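Local coordinates for inactive Zymogen C11 Protease (Parabacteroides distasonis, PDB 6MZO), which is an inactive zymogen of a clostripain-like (family C11) cysteine protease, probably cleaving peptide bonds only once activated, at residues 263-268 / 326-331; 164-169 / 183-188; 272-277 / 332-337; 222-227 / 310-315; 212-217 / 302-307. All coordinates share one frame; numbering follows the deposited sequence.

Contact 1. Residues 263-268 / 326-331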
# COMPACT_ATOMS: atom_id res chain seq x y z
N GLN A 263 -1.80 3.26 20.47
CA GLN A 263 -2.06 4.21 19.43
C GLN A 263 -2.87 3.55 18.30
O GLN A 263 -2.41 2.62 17.65
CB GLN A 263 -0.74 4.77 18.86
CG GLN A 263 -0.87 5.54 17.51
CD GLN A 263 -1.51 6.88 17.66
OE1 GLN A 263 -1.06 7.72 18.44
NE2 GLN A 263 -2.58 7.11 16.93
N ILE A 264 -4.06 4.08 18.04
CA ILE A 264 -4.87 3.53 16.94
C ILE A 264 -4.25 3.80 15.57
O ILE A 264 -3.73 4.90 15.35
CB ILE A 264 -6.29 4.15 16.98
CG1 ILE A 264 -7.03 3.61 18.14
CG2 ILE A 264 -7.10 3.82 15.68
CD1 ILE A 264 -8.25 4.47 18.44
N MET A 265 -4.33 2.83 14.65
CA MET A 265 -3.99 3.12 13.23
C MET A 265 -5.22 2.94 12.38
O MET A 265 -5.45 3.76 11.48
CB MET A 265 -2.83 2.20 12.74
CG MET A 265 -1.50 2.69 13.34
SD MET A 265 -0.84 4.16 12.43
CE MET A 265 -0.43 5.29 13.77
N GLU A 266 -6.00 1.90 12.64
CA GLU A 266 -7.22 1.64 11.88
C GLU A 266 -8.45 2.09 12.64
O GLU A 266 -8.56 1.87 13.85
CB GLU A 266 -7.32 0.16 11.53
CG GLU A 266 -8.61 -0.22 10.81
CD GLU A 266 -9.55 -1.03 11.68
OE1 GLU A 266 -9.08 -1.98 12.35
OE2 GLU A 266 -10.76 -0.72 11.70
N TYR A 267 -9.39 2.72 11.94
CA TYR A 267 -10.62 3.20 12.56
C TYR A 267 -11.80 3.10 11.60
O TYR A 267 -12.32 4.11 11.13
CB TYR A 267 -10.45 4.65 13.03
CG TYR A 267 -11.46 5.08 14.07
CD1 TYR A 267 -11.37 4.65 15.38
CD2 TYR A 267 -12.52 5.91 13.73
CE1 TYR A 267 -12.29 5.03 16.33
CE2 TYR A 267 -13.45 6.31 14.67
CZ TYR A 267 -13.33 5.86 15.97
OH TYR A 267 -14.25 6.25 16.91
N LEU A 268 -12.23 1.87 11.32
CA LEU A 268 -13.36 1.64 10.43
C LEU A 268 -14.65 1.50 11.22
O LEU A 268 -15.74 1.69 10.69
CB LEU A 268 -13.12 0.39 9.58
CG LEU A 268 -11.89 0.41 8.67
CD1 LEU A 268 -11.40 -1.00 8.39
CD2 LEU A 268 -12.20 1.14 7.37
N ASN A 326 -0.22 10.31 18.02
CA ASN A 326 0.69 10.64 19.11
C ASN A 326 1.96 9.79 19.08
O ASN A 326 2.98 10.22 19.58
CB ASN A 326 0.01 10.49 20.48
CG ASN A 326 -1.20 11.41 20.67
OD1 ASN A 326 -2.25 10.99 21.16
ND2 ASN A 326 -1.06 12.67 20.26
N LYS A 327 1.90 8.59 18.48
CA LYS A 327 3.05 7.67 18.32
C LYS A 327 3.03 7.24 16.89
O LYS A 327 1.97 6.86 16.40
CB LYS A 327 2.97 6.44 19.22
CG LYS A 327 3.12 6.88 20.75
CD LYS A 327 2.99 5.70 21.64
CE LYS A 327 3.13 6.15 23.11
NZ LYS A 327 2.87 4.98 24.02
N TYR A 328 4.18 7.28 16.21
CA TYR A 328 4.10 6.96 14.77
C TYR A 328 5.35 6.22 14.35
O TYR A 328 6.44 6.86 14.22
CB TYR A 328 3.94 8.26 13.96
CG TYR A 328 3.84 7.99 12.49
CD1 TYR A 328 2.75 7.33 12.02
CD2 TYR A 328 4.85 8.39 11.58
CE1 TYR A 328 2.62 6.99 10.67
CE2 TYR A 328 4.72 8.08 10.20
CZ TYR A 328 3.61 7.39 9.78
OH TYR A 328 3.46 7.03 8.47
N SER A 329 5.24 4.89 14.13
CA SER A 329 6.43 4.11 13.71
C SER A 329 6.51 3.90 12.18
O SER A 329 7.53 3.46 11.63
CB SER A 329 6.43 2.75 14.47
OG SER A 329 5.38 1.94 13.97
N GLY A 330 5.43 4.29 11.48
CA GLY A 330 5.35 4.14 10.01
C GLY A 330 4.79 2.78 9.62
O GLY A 330 4.55 2.54 8.47
N LEU A 331 4.53 1.89 10.62
CA LEU A 331 3.91 0.58 10.29
C LEU A 331 2.76 0.33 11.27
O LEU A 331 2.90 0.58 12.44
CB LEU A 331 4.89 -0.60 10.39
CG LEU A 331 5.90 -0.66 9.20
CD1 LEU A 331 6.90 -1.79 9.52
CD2 LEU A 331 5.16 -0.97 7.97
O HOH W 1 -2.93 7.87 21.21
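Two loops meet where each runs towards a strand of the small antiparallel pair 275-277 and 332-334, and Gln263 of one loop grips the backbone of Asn326 and Lys327 in the other. Its carbonyl oxygen does the gripping: OE1 accepts from Asn326 N at 2.8 Å and also takes Lys327 N, at 3.1 Å. Both N-H groups come from the same face of the amide, each about 40° above its plane. CG stands anti to the backbone N (chi1 166°) and the bend at chi2 turns CD out of an extended course. Gln263 NE2 meets its own loop, donating almost straight, at 171°, to Ile264 O 3.0 Å away, in the plane of that carbonyl and on a lone pair; Pro324 O is a further partner of NE2. Water 1 spans Gln263 OE1, weakly, and Asn326 OD1. Further along, Met265 closes the contact with its methyl: CE lies 3.9 Å from Lys327 O and approaches the edge of the Tyr328 ring, 4.2 Å from CD1. One face of that ring is covered by Gly330 N, 3.8 Å above its centre, and the Tyr328 hydroxyl bonds to Ile227 O. An alanine at Gln263 would probably leave the N-H groups of Asn326 and Lys327 without this acceptor and the loop at 326-327 less firmly fixed. With both ends of its amide engaged, Gln263 is held against rotation, whereas Lys327 O, buried beside Gln263 CG at 3.3 Å, has no hydrogen-bond partner in the model.

Contact 2. Residues 164-169 / 183-188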
# COMPACT_ATOMS: atom_id res chain seq x y z
N TYR A 164 -4.31 1.39 4.74
CA TYR A 164 -3.72 0.50 5.73
C TYR A 164 -2.66 -0.45 5.21
O TYR A 164 -2.35 -1.44 5.86
CB TYR A 164 -4.83 -0.31 6.42
CG TYR A 164 -5.89 0.54 7.06
CD1 TYR A 164 -5.55 1.51 8.03
CD2 TYR A 164 -7.21 0.41 6.70
CE1 TYR A 164 -6.54 2.25 8.62
CE2 TYR A 164 -8.23 1.15 7.31
CZ TYR A 164 -7.89 2.09 8.27
OH TYR A 164 -8.85 2.84 8.88
N MET A 165 -2.04 -0.13 4.08
CA MET A 165 -1.15 -1.13 3.52
C MET A 165 0.21 -1.11 4.08
O MET A 165 0.97 -2.05 3.93
CB MET A 165 -1.07 -1.01 1.95
CG MET A 165 -2.41 -1.29 1.29
SD MET A 165 -3.13 -2.93 1.58
CE MET A 165 -2.10 -3.90 0.41
N SER A 166 0.60 0.01 4.72
CA SER A 166 1.91 0.01 5.41
C SER A 166 1.74 -0.67 6.74
O SER A 166 1.52 0.01 7.78
CB SER A 166 2.42 1.45 5.67
OG SER A 166 2.87 2.00 4.43
N CYS A 167 1.86 -1.97 6.76
CA CYS A 167 1.88 -2.75 7.98
C CYS A 167 2.88 -3.85 7.80
O CYS A 167 3.27 -4.15 6.68
CB CYS A 167 0.54 -3.35 8.29
SG CYS A 167 -0.07 -4.46 6.95
N ALA A 168 3.35 -4.39 8.89
CA ALA A 168 4.39 -5.39 8.82
C ALA A 168 3.95 -6.53 7.96
O ALA A 168 4.76 -7.13 7.22
CB ALA A 168 4.76 -5.89 10.18
N GLU A 169 2.69 -6.92 8.13
CA GLU A 169 2.23 -8.11 7.45
C GLU A 169 2.29 -8.00 5.93
O GLU A 169 2.66 -8.99 5.25
CB GLU A 169 0.80 -8.43 7.84
CG GLU A 169 0.56 -8.74 9.36
CD GLU A 169 0.32 -7.47 10.21
OE1 GLU A 169 0.59 -6.36 9.76
OE2 GLU A 169 -0.13 -7.68 11.34
N GLY A 183 3.40 3.15 1.09
CA GLY A 183 1.99 3.09 1.45
C GLY A 183 1.71 3.90 2.69
O GLY A 183 2.60 4.60 3.19
N SER A 184 0.46 3.83 3.12
CA SER A 184 0.06 4.52 4.37
C SER A 184 -0.32 3.51 5.39
O SER A 184 -1.04 2.54 5.08
CB SER A 184 -1.13 5.46 4.11
OG SER A 184 -1.62 6.05 5.34
N PRO A 185 0.10 3.72 6.64
CA PRO A 185 -0.45 2.88 7.73
C PRO A 185 -1.85 3.23 8.10
O PRO A 185 -2.43 2.47 8.88
CB PRO A 185 0.49 3.10 8.90
CG PRO A 185 1.14 4.49 8.60
CD PRO A 185 1.21 4.62 7.08
N THR A 186 -2.37 4.35 7.63
CA THR A 186 -3.74 4.76 7.99
C THR A 186 -4.57 4.87 6.74
O THR A 186 -4.21 4.16 5.76
CB THR A 186 -3.79 6.08 8.83
OG1 THR A 186 -3.29 7.21 8.08
CG2 THR A 186 -2.95 5.83 10.05
N GLU A 187 -5.65 5.66 6.71
CA GLU A 187 -6.48 5.77 5.50
C GLU A 187 -5.89 6.82 4.58
O GLU A 187 -5.25 7.78 5.01
CB GLU A 187 -7.94 6.09 5.86
CG GLU A 187 -8.55 4.93 6.55
CD GLU A 187 -10.07 5.04 6.73
OE1 GLU A 187 -10.72 5.91 6.12
OE2 GLU A 187 -10.58 4.20 7.47
N ILE A 188 -6.05 6.58 3.27
CA ILE A 188 -5.83 7.59 2.29
C ILE A 188 -7.17 7.77 1.68
O ILE A 188 -7.78 6.80 1.19
CB ILE A 188 -4.91 7.17 1.21
CG1 ILE A 188 -3.59 6.72 1.79
CG2 ILE A 188 -4.74 8.31 0.23
CD1 ILE A 188 -2.58 6.17 0.72
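Ser166 N meets the carbonyl of Ser184 from high above its plane, 66° out of it, yet the bond is 3.0 Å long and nearly straight at 169°. Ser166 is the centre of an inverse gamma turn, and its CB packs 3.7 Å from Pro185 CD. Two residues earlier, Tyr164 has a left-handed backbone and sends its N-H to Thr186 O at 3.0 Å. CG of Tyr164 is anti to its carbonyl carbon, and the ring runs alongside Glu187, the two side chains pointing the same way with ring and carboxylate planes 84° apart. Tyr164 OH donates to Glu187 OE2 at 2.6 Å, a bond of weak geometry, and also receives the N-H of Tyr267. Pro185 O lies in the ring plane at the edge, 3.4 Å from Tyr164 CD1. Ser184 OG accepts from Thr186 N at 2.9 Å, an ST turn that shapes the loop after strand 178-183. A phenylalanine in place of Tyr164 would probably leave Glu187 OE2 without this mate and Tyr267 N without its acceptor. The other carboxylate oxygen, Glu187 OE1, is bonded to Ala314 N. In clan CD peptidases the catalytic cysteine follows a strand of the central sheet, consistent with the loop entering helix 168-173 being near the active site. Backbone bonds thus fix this loop, and a buried carboxylate shared between a phenol and a peptide N-H ties it to its surroundings.

Contact 3. Residues 272-277 / 332-337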
# COMPACT_ATOMS: atom_id res chain seq x y z
N TYR A 272 -14.33 -1.99 18.09
CA TYR A 272 -13.13 -2.83 18.03
C TYR A 272 -12.30 -2.36 16.83
O TYR A 272 -12.88 -2.00 15.79
CB TYR A 272 -13.46 -4.32 17.90
CG TYR A 272 -14.08 -4.86 19.16
CD1 TYR A 272 -13.27 -5.18 20.26
CD2 TYR A 272 -15.41 -5.04 19.26
CE1 TYR A 272 -13.81 -5.65 21.43
CE2 TYR A 272 -15.96 -5.48 20.41
CZ TYR A 272 -15.15 -5.81 21.48
OH TYR A 272 -15.77 -6.28 22.62
N HIS A 273 -10.98 -2.32 17.00
CA HIS A 273 -10.08 -1.97 15.90
C HIS A 273 -9.11 -3.12 15.74
O HIS A 273 -8.74 -3.74 16.75
CB HIS A 273 -9.29 -0.65 16.18
CG HIS A 273 -10.14 0.40 16.83
ND1 HIS A 273 -11.26 0.92 16.22
CD2 HIS A 273 -10.08 0.98 18.06
CE1 HIS A 273 -11.87 1.76 17.05
NE2 HIS A 273 -11.17 1.83 18.17
N ALA A 274 -8.66 -3.40 14.52
CA ALA A 274 -7.71 -4.46 14.26
C ALA A 274 -6.27 -3.92 14.32
O ALA A 274 -5.40 -4.62 14.86
CB ALA A 274 -7.99 -5.06 12.87
N LEU A 275 -6.05 -2.74 13.76
CA LEU A 275 -4.65 -2.32 13.54
C LEU A 275 -4.25 -1.16 14.41
O LEU A 275 -4.97 -0.13 14.48
CB LEU A 275 -4.41 -1.96 12.08
CG LEU A 275 -4.95 -2.89 11.05
CD1 LEU A 275 -4.57 -2.35 9.62
CD2 LEU A 275 -4.31 -4.27 11.19
N TYR A 276 -3.10 -1.28 15.04
CA TYR A 276 -2.52 -0.29 15.90
C TYR A 276 -1.07 -0.01 15.50
O TYR A 276 -0.55 -0.67 14.68
CB TYR A 276 -2.56 -0.79 17.33
CG TYR A 276 -3.95 -0.88 17.88
CD1 TYR A 276 -4.71 -2.00 17.72
CD2 TYR A 276 -4.50 0.16 18.54
CE1 TYR A 276 -5.98 -2.08 18.22
CE2 TYR A 276 -5.77 0.09 19.03
CZ TYR A 276 -6.50 -1.03 18.88
OH TYR A 276 -7.76 -1.09 19.37
N ASP A 277 -0.43 0.98 16.10
CA ASP A 277 0.95 1.25 15.77
C ASP A 277 1.84 0.08 16.17
O ASP A 277 1.76 -0.40 17.25
CB ASP A 277 1.47 2.53 16.43
CG ASP A 277 2.92 2.79 16.11
OD1 ASP A 277 3.18 3.12 14.99
OD2 ASP A 277 3.76 2.63 16.97
N SER A 332 1.66 -0.16 10.72
CA SER A 332 0.57 -0.69 11.55
C SER A 332 0.84 -2.19 11.76
O SER A 332 1.66 -2.82 11.02
CB SER A 332 -0.78 -0.50 10.84
OG SER A 332 -1.04 0.91 10.74
N ILE A 333 0.07 -2.78 12.69
CA ILE A 333 0.20 -4.18 13.01
C ILE A 333 -1.18 -4.66 13.49
O ILE A 333 -1.93 -3.89 14.16
CB ILE A 333 1.27 -4.44 14.06
CG1 ILE A 333 1.68 -5.89 14.09
CG2 ILE A 333 0.79 -4.01 15.52
CD1 ILE A 333 2.54 -6.33 12.79
N TYR A 334 -1.52 -5.91 13.16
CA TYR A 334 -2.70 -6.54 13.81
C TYR A 334 -2.40 -6.81 15.28
O TYR A 334 -1.32 -7.33 15.61
CB TYR A 334 -3.09 -7.89 13.12
CG TYR A 334 -4.32 -8.55 13.78
CD1 TYR A 334 -5.54 -7.87 13.81
CD2 TYR A 334 -4.23 -9.84 14.36
CE1 TYR A 334 -6.64 -8.42 14.46
CE2 TYR A 334 -5.37 -10.41 14.96
CZ TYR A 334 -6.54 -9.69 15.00
OH TYR A 334 -7.66 -10.24 15.57
N VAL A 335 -3.39 -6.55 16.17
CA VAL A 335 -3.20 -6.88 17.58
C VAL A 335 -4.25 -7.96 17.93
O VAL A 335 -5.43 -7.65 18.01
CB VAL A 335 -3.41 -5.63 18.46
CG1 VAL A 335 -3.42 -6.04 19.96
CG2 VAL A 335 -2.26 -4.60 18.15
N PRO A 336 -3.80 -9.20 18.20
CA PRO A 336 -4.78 -10.22 18.57
C PRO A 336 -5.55 -9.84 19.86
O PRO A 336 -4.99 -9.29 20.83
CB PRO A 336 -3.93 -11.46 18.83
CG PRO A 336 -2.79 -11.28 17.75
CD PRO A 336 -2.48 -9.78 17.86
N GLN A 337 -6.83 -10.13 19.82
CA GLN A 337 -7.74 -9.73 20.90
C GLN A 337 -8.73 -10.84 21.19
O GLN A 337 -9.24 -11.52 20.28
CB GLN A 337 -8.49 -8.45 20.51
CG GLN A 337 -7.56 -7.23 20.38
CD GLN A 337 -8.20 -6.09 19.62
OE1 GLN A 337 -9.19 -5.46 20.10
NE2 GLN A 337 -7.67 -5.81 18.42
O HOH W 2 -9.89 -2.92 19.56
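Tyr276 and Ile333 form the hydrogen-bonded pair of a two-stranded antiparallel sheet, flanked by the non-hydrogen-bonded pairs Leu275-Tyr334 and Asp277-Ser332. Among the backbone bonds, Tyr276 N gives to Ile333 O and Ile333 N to Tyr276 O, each at 3.0 Å. Val335 N adds one more bond, to Ala274 O at 3.1 Å, beyond the three bridged pairs; the strand segments run 134° apart. The polar side-chain work falls to Gln337. Its NE2 spends one N-H on His273 O, 2.9 Å away and practically straight at 178°, and the other on Val335 O, also 2.9 Å away; both acceptors lie in the amide plane. NE2 also lies at the edge of the Tyr276 ring. Gln337 OE1 accepts a hydrogen bond from water 2 at 2.7 Å, and that water in turn accepts from His273 N and Tyr276 OH. Apolar contacts flank the ladder. Val335 CG2, anti to its own carbonyl carbon, touches Tyr276 CD1 at 3.6 Å, the two side chains crossing at about a right angle. Beside Leu275, Ala274 CB abuts the edge of the Tyr334 ring in its plane, 3.8 Å from CD1, and Pro336 N sits over one face, offset toward the rim. Outside the pair, Tyr334 OH bonds to Asn344 OD1 and Tyr334 N to Glu169 OE2, which ties the ladder to helices 341-347 and 168-173. Past the last strand bonds, the Gln337 amide takes over the pairing: two NE2 bonds in its plane and a water on OE1 fix its rotation, and the water lets the Tyr276 hydroxyl share in the same network.

Contact 4. Residues 222-227 / 310-315; sequences SEAGTI and KAVYAY
Val312 faces Ala224 with CG1 set between its own backbone N and carbonyl carbon (chi1 66°) and CG2 anti to the N. Its branch carbon therefore makes the closest side-chain approach, CB to Ala224 CB at 4.0 Å, with CG1 the nearer of its two methyls at 4.3 Å from that same CB. On the opposing segment the single methyl of Ala224 does the touching, carried by an extended backbone just before strand 226-231. It also lies 3.4 Å from Lys310 O and 4.0 Å from Val312 N, so it packs onto the backbone of strand 310-313 as much as onto a side chain. Tyr322, from the partner strand 321-324 of this two-stranded sheet, touches both Ala224 and Val312. The segments share no direct hydrogen bond. Instead, water 3 joins them, donating to Glu223 O at 2.9 Å and accepting from Lys310 N at 2.8 Å. A second link passes through Thr308, whose OG1 bonds to both Gly225 N and Lys310 O. Lys310 itself leads its chain away from the contact and is exposed. The contact thus places the small hairpin 310-313/321-324 against the end of the loop that enters strand 226-231 of the main sheet. Its chemistry is divided: a small apolar patch of the Ala224 methyl and Val312 carbons, with the polar backbone atoms beside it linked by a water and a threonine hydroxyl in place of direct pairing.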
# COMPACT_ATOMS: atom_id res chain seq x y z
N SER A 222 -0.71 20.26 5.38
CA SER A 222 -1.60 21.14 6.13
C SER A 222 -2.95 20.52 6.42
O SER A 222 -3.81 21.15 7.02
CB SER A 222 -1.79 22.45 5.37
OG SER A 222 -0.58 23.16 5.45
N GLU A 223 -3.10 19.25 6.04
CA GLU A 223 -4.33 18.53 6.21
C GLU A 223 -4.01 17.33 7.09
O GLU A 223 -3.53 17.48 8.24
CB GLU A 223 -4.91 18.10 4.88
CG GLU A 223 -5.55 19.21 4.14
CD GLU A 223 -6.63 19.82 4.97
OE1 GLU A 223 -7.71 19.19 5.07
OE2 GLU A 223 -6.42 20.92 5.52
N ALA A 224 -4.25 16.13 6.57
CA ALA A 224 -3.92 14.94 7.33
C ALA A 224 -3.48 13.82 6.39
O ALA A 224 -4.03 13.67 5.30
CB ALA A 224 -5.09 14.47 8.13
N GLY A 225 -2.45 13.11 6.80
CA GLY A 225 -1.98 11.98 6.01
C GLY A 225 -0.76 11.36 6.68
O GLY A 225 -0.04 12.06 7.39
N THR A 226 -0.56 10.07 6.45
CA THR A 226 0.58 9.33 6.97
C THR A 226 1.18 8.57 5.83
O THR A 226 0.40 8.02 5.00
CB THR A 226 0.21 8.34 8.11
OG1 THR A 226 -0.65 7.30 7.57
CG2 THR A 226 -0.49 9.07 9.30
N ILE A 227 2.53 8.49 5.76
CA ILE A 227 3.17 7.77 4.64
C ILE A 227 4.41 7.08 5.19
O ILE A 227 5.00 7.50 6.21
CB ILE A 227 3.53 8.76 3.49
CG1 ILE A 227 3.90 8.01 2.19
CG2 ILE A 227 4.55 9.78 3.99
CD1 ILE A 227 2.64 7.41 1.65
N LYS A 310 -2.68 14.79 12.92
CA LYS A 310 -3.80 13.84 12.95
C LYS A 310 -3.87 12.99 11.73
O LYS A 310 -3.27 13.34 10.71
CB LYS A 310 -5.10 14.60 13.09
CG LYS A 310 -5.11 15.44 14.43
CD LYS A 310 -6.47 15.99 14.90
CE LYS A 310 -6.31 16.96 16.11
NZ LYS A 310 -5.58 16.30 17.25
N ALA A 311 -4.63 11.90 11.87
CA ALA A 311 -4.94 10.98 10.77
C ALA A 311 -6.42 11.13 10.49
O ALA A 311 -7.25 11.33 11.42
CB ALA A 311 -4.59 9.52 11.13
N VAL A 312 -6.78 11.02 9.20
CA VAL A 312 -8.16 11.16 8.79
C VAL A 312 -8.83 9.80 8.46
O VAL A 312 -8.20 8.88 7.94
CB VAL A 312 -8.29 12.10 7.59
CG1 VAL A 312 -7.64 11.50 6.35
CG2 VAL A 312 -9.76 12.47 7.41
N TYR A 313 -10.10 9.67 8.84
CA TYR A 313 -10.85 8.42 8.64
C TYR A 313 -12.21 8.69 8.02
O TYR A 313 -12.85 9.73 8.29
CB TYR A 313 -11.05 7.65 9.97
CG TYR A 313 -9.71 7.30 10.57
CD1 TYR A 313 -9.06 6.14 10.18
CD2 TYR A 313 -9.08 8.18 11.47
CE1 TYR A 313 -7.82 5.80 10.69
CE2 TYR A 313 -7.80 7.87 11.97
CZ TYR A 313 -7.18 6.69 11.56
OH TYR A 313 -5.92 6.39 12.07
N ALA A 314 -12.70 7.73 7.24
CA ALA A 314 -14.02 7.88 6.62
C ALA A 314 -15.16 7.75 7.63
O ALA A 314 -16.20 8.42 7.52
CB ALA A 314 -14.20 6.86 5.53
N TYR A 315 -14.98 6.89 8.61
CA TYR A 315 -16.01 6.70 9.61
C TYR A 315 -16.05 7.88 10.56
O TYR A 315 -15.02 8.24 11.10
CB TYR A 315 -15.78 5.41 10.41
CG TYR A 315 -16.82 5.28 11.52
CD1 TYR A 315 -18.05 4.74 11.26
CD2 TYR A 315 -16.55 5.74 12.81
CE1 TYR A 315 -19.01 4.66 12.25
CE2 TYR A 315 -17.51 5.66 13.81
CZ TYR A 315 -18.73 5.12 13.52
OH TYR A 315 -19.70 5.04 14.51
O HOH W 3 -3.36 16.71 10.98

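Contact 5. Residues 212-217 / 302-307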
# COMPACT_ATOMS: atom_id res chain seq x y z
N ILE A 212 8.97 10.19 -3.70
CA ILE A 212 7.53 9.97 -3.81
C ILE A 212 6.81 10.15 -2.47
O ILE A 212 5.82 10.87 -2.40
CB ILE A 212 7.24 8.57 -4.38
CG1 ILE A 212 7.67 8.52 -5.86
CG2 ILE A 212 5.73 8.21 -4.23
CD1 ILE A 212 7.73 7.06 -6.39
N ALA A 213 7.41 9.57 -1.41
CA ALA A 213 6.78 9.69 -0.09
C ALA A 213 6.87 11.11 0.47
O ALA A 213 5.92 11.61 1.08
CB ALA A 213 7.43 8.69 0.82
N THR A 214 8.00 11.78 0.21
CA THR A 214 8.14 13.18 0.66
C THR A 214 7.12 14.10 -0.03
O THR A 214 6.58 15.02 0.60
CB THR A 214 9.56 13.75 0.50
OG1 THR A 214 9.88 13.90 -0.89
CG2 THR A 214 10.55 12.83 1.14
N LYS A 215 6.81 13.81 -1.30
CA LYS A 215 5.79 14.58 -1.98
C LYS A 215 4.40 14.34 -1.45
O LYS A 215 3.61 15.27 -1.40
CB LYS A 215 5.83 14.24 -3.47
CG LYS A 215 6.72 15.23 -4.27
CD LYS A 215 8.25 15.12 -4.03
CE LYS A 215 9.11 16.02 -5.05
NZ LYS A 215 8.68 15.63 -6.42
N PHE A 216 4.12 13.09 -1.08
CA PHE A 216 2.85 12.79 -0.43
C PHE A 216 2.68 13.61 0.88
O PHE A 216 1.61 14.23 1.10
CB PHE A 216 2.78 11.28 -0.11
CG PHE A 216 1.49 10.87 0.58
CD1 PHE A 216 1.27 11.09 1.96
CD2 PHE A 216 0.52 10.28 -0.17
CE1 PHE A 216 0.08 10.68 2.58
CE2 PHE A 216 -0.68 9.81 0.41
CZ PHE A 216 -0.91 10.03 1.80
N TYR A 217 3.74 13.61 1.70
CA TYR A 217 3.74 14.45 2.93
C TYR A 217 3.60 15.93 2.63
O TYR A 217 2.73 16.60 3.22
CB TYR A 217 4.99 14.17 3.78
CG TYR A 217 4.99 15.12 4.99
CD1 TYR A 217 4.01 14.96 5.96
CD2 TYR A 217 5.85 16.21 5.07
CE1 TYR A 217 3.94 15.83 7.07
CE2 TYR A 217 5.78 17.10 6.17
CZ TYR A 217 4.81 16.90 7.14
OH TYR A 217 4.77 17.77 8.20
N VAL A 302 12.24 0.69 7.83
CA VAL A 302 11.34 1.79 7.49
C VAL A 302 12.27 2.99 7.13
O VAL A 302 12.79 3.71 8.04
CB VAL A 302 10.40 2.10 8.61
CG1 VAL A 302 9.48 3.30 8.19
CG2 VAL A 302 9.48 0.87 8.95
N ILE A 303 12.55 3.19 5.84
CA ILE A 303 13.61 4.10 5.46
C ILE A 303 13.15 5.53 5.38
O ILE A 303 14.01 6.44 5.43
CB ILE A 303 14.32 3.71 4.12
CG1 ILE A 303 13.31 3.75 2.95
CG2 ILE A 303 14.99 2.35 4.34
CD1 ILE A 303 14.07 3.78 1.59
N TYR A 304 11.83 5.73 5.29
CA TYR A 304 11.25 7.07 5.34
C TYR A 304 9.89 6.93 5.94
O TYR A 304 9.16 5.98 5.60
CB TYR A 304 11.18 7.69 3.94
CG TYR A 304 10.52 9.06 3.98
CD1 TYR A 304 11.25 10.21 4.24
CD2 TYR A 304 9.12 9.16 3.86
CE1 TYR A 304 10.63 11.43 4.30
CE2 TYR A 304 8.45 10.40 3.92
CZ TYR A 304 9.21 11.51 4.18
OH TYR A 304 8.67 12.79 4.21
N LYS A 305 9.52 7.86 6.84
CA LYS A 305 8.15 7.93 7.34
C LYS A 305 7.80 9.38 7.65
O LYS A 305 8.68 10.21 7.99
CB LYS A 305 7.95 7.06 8.55
CG LYS A 305 8.69 7.61 9.81
CD LYS A 305 8.29 6.78 11.05
CE LYS A 305 8.96 7.40 12.29
NZ LYS A 305 10.39 7.21 12.14
N ALA A 306 6.54 9.72 7.50
CA ALA A 306 6.12 11.05 7.86
C ALA A 306 4.66 11.02 8.23
O ALA A 306 3.86 10.26 7.70
CB ALA A 306 6.36 12.05 6.72
N THR A 307 4.30 11.91 9.18
CA THR A 307 2.91 12.06 9.54
C THR A 307 2.55 13.51 9.91
O THR A 307 3.39 14.27 10.46
CB THR A 307 2.54 11.16 10.75
OG1 THR A 307 1.16 11.30 11.05
CG2 THR A 307 3.39 11.57 12.03
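A helix lies here on an outermost strand of the main mixed sheet: Ala213, Thr214 and Tyr217 of helix 209-220 pack against Tyr304 and Ala306 of strand 302-307. The short segments run almost in the same direction, 5° apart, with their axes 8.7 Å from each other at closest approach. Tyr304 carries the most contact on the strand side. It points its CB toward the helix, with CG anti to the backbone N (chi1 177°), and two neighbouring residues approach its ring obliquely from the same side of its plane, at different rim atoms: Ala213 CB meets CD2 at 3.5 Å and Thr214 CG2 meets CE1, also at 3.5 Å. The Thr214 and Tyr304 side chains cross at about a right angle. Thr214 turns its methyl to the ring while its OG1 bonds back to Gly211 O. One turn on, Tyr217 CG rests 3.8 Å from Ala306 CB, and Tyr217 CE1 reaches Thr307 O at 3.8 Å. Tyr304 OH ends near Tyr217 CB, 4.0 Å away, which joins the two patches. Between Tyr304 and Ala306, Lys305 points away from the helix and packs on Tyr328. Strand 226-231, antiparallel to 302-307, lies next to it in the sheet and is covered by the same helix through Ala213 and Phe216. The two segments meet through van der Waals contacts, chiefly alanine and threonine methyls against tyrosine rings, with no direct polar bond between them.

In the fold
Contact 2 closes before the others open along the chain; contacts 1, 3, 4 and 5 interlock, their segments alternating. Contacts 4 and 5 share the main sheet through neighbouring strands 226-231 and 302-307, with centres about 14 Å apart. Contacts 1 and 3, centres about 9 Å apart, build on the pair 275-277/332-334. Contact 2 lies nearest the chain's centre, centre to centre about 6 Å, and touches all four: Tyr267, Ser332 and Ala314 bond to its loops, and Ile188 packs on Phe216 of contact 5. Contacts 3 and 5 do not touch, centres about 22 Å apart. The later part of the chain adds an edge strand to the main sheet and folds its loops beside the central strands.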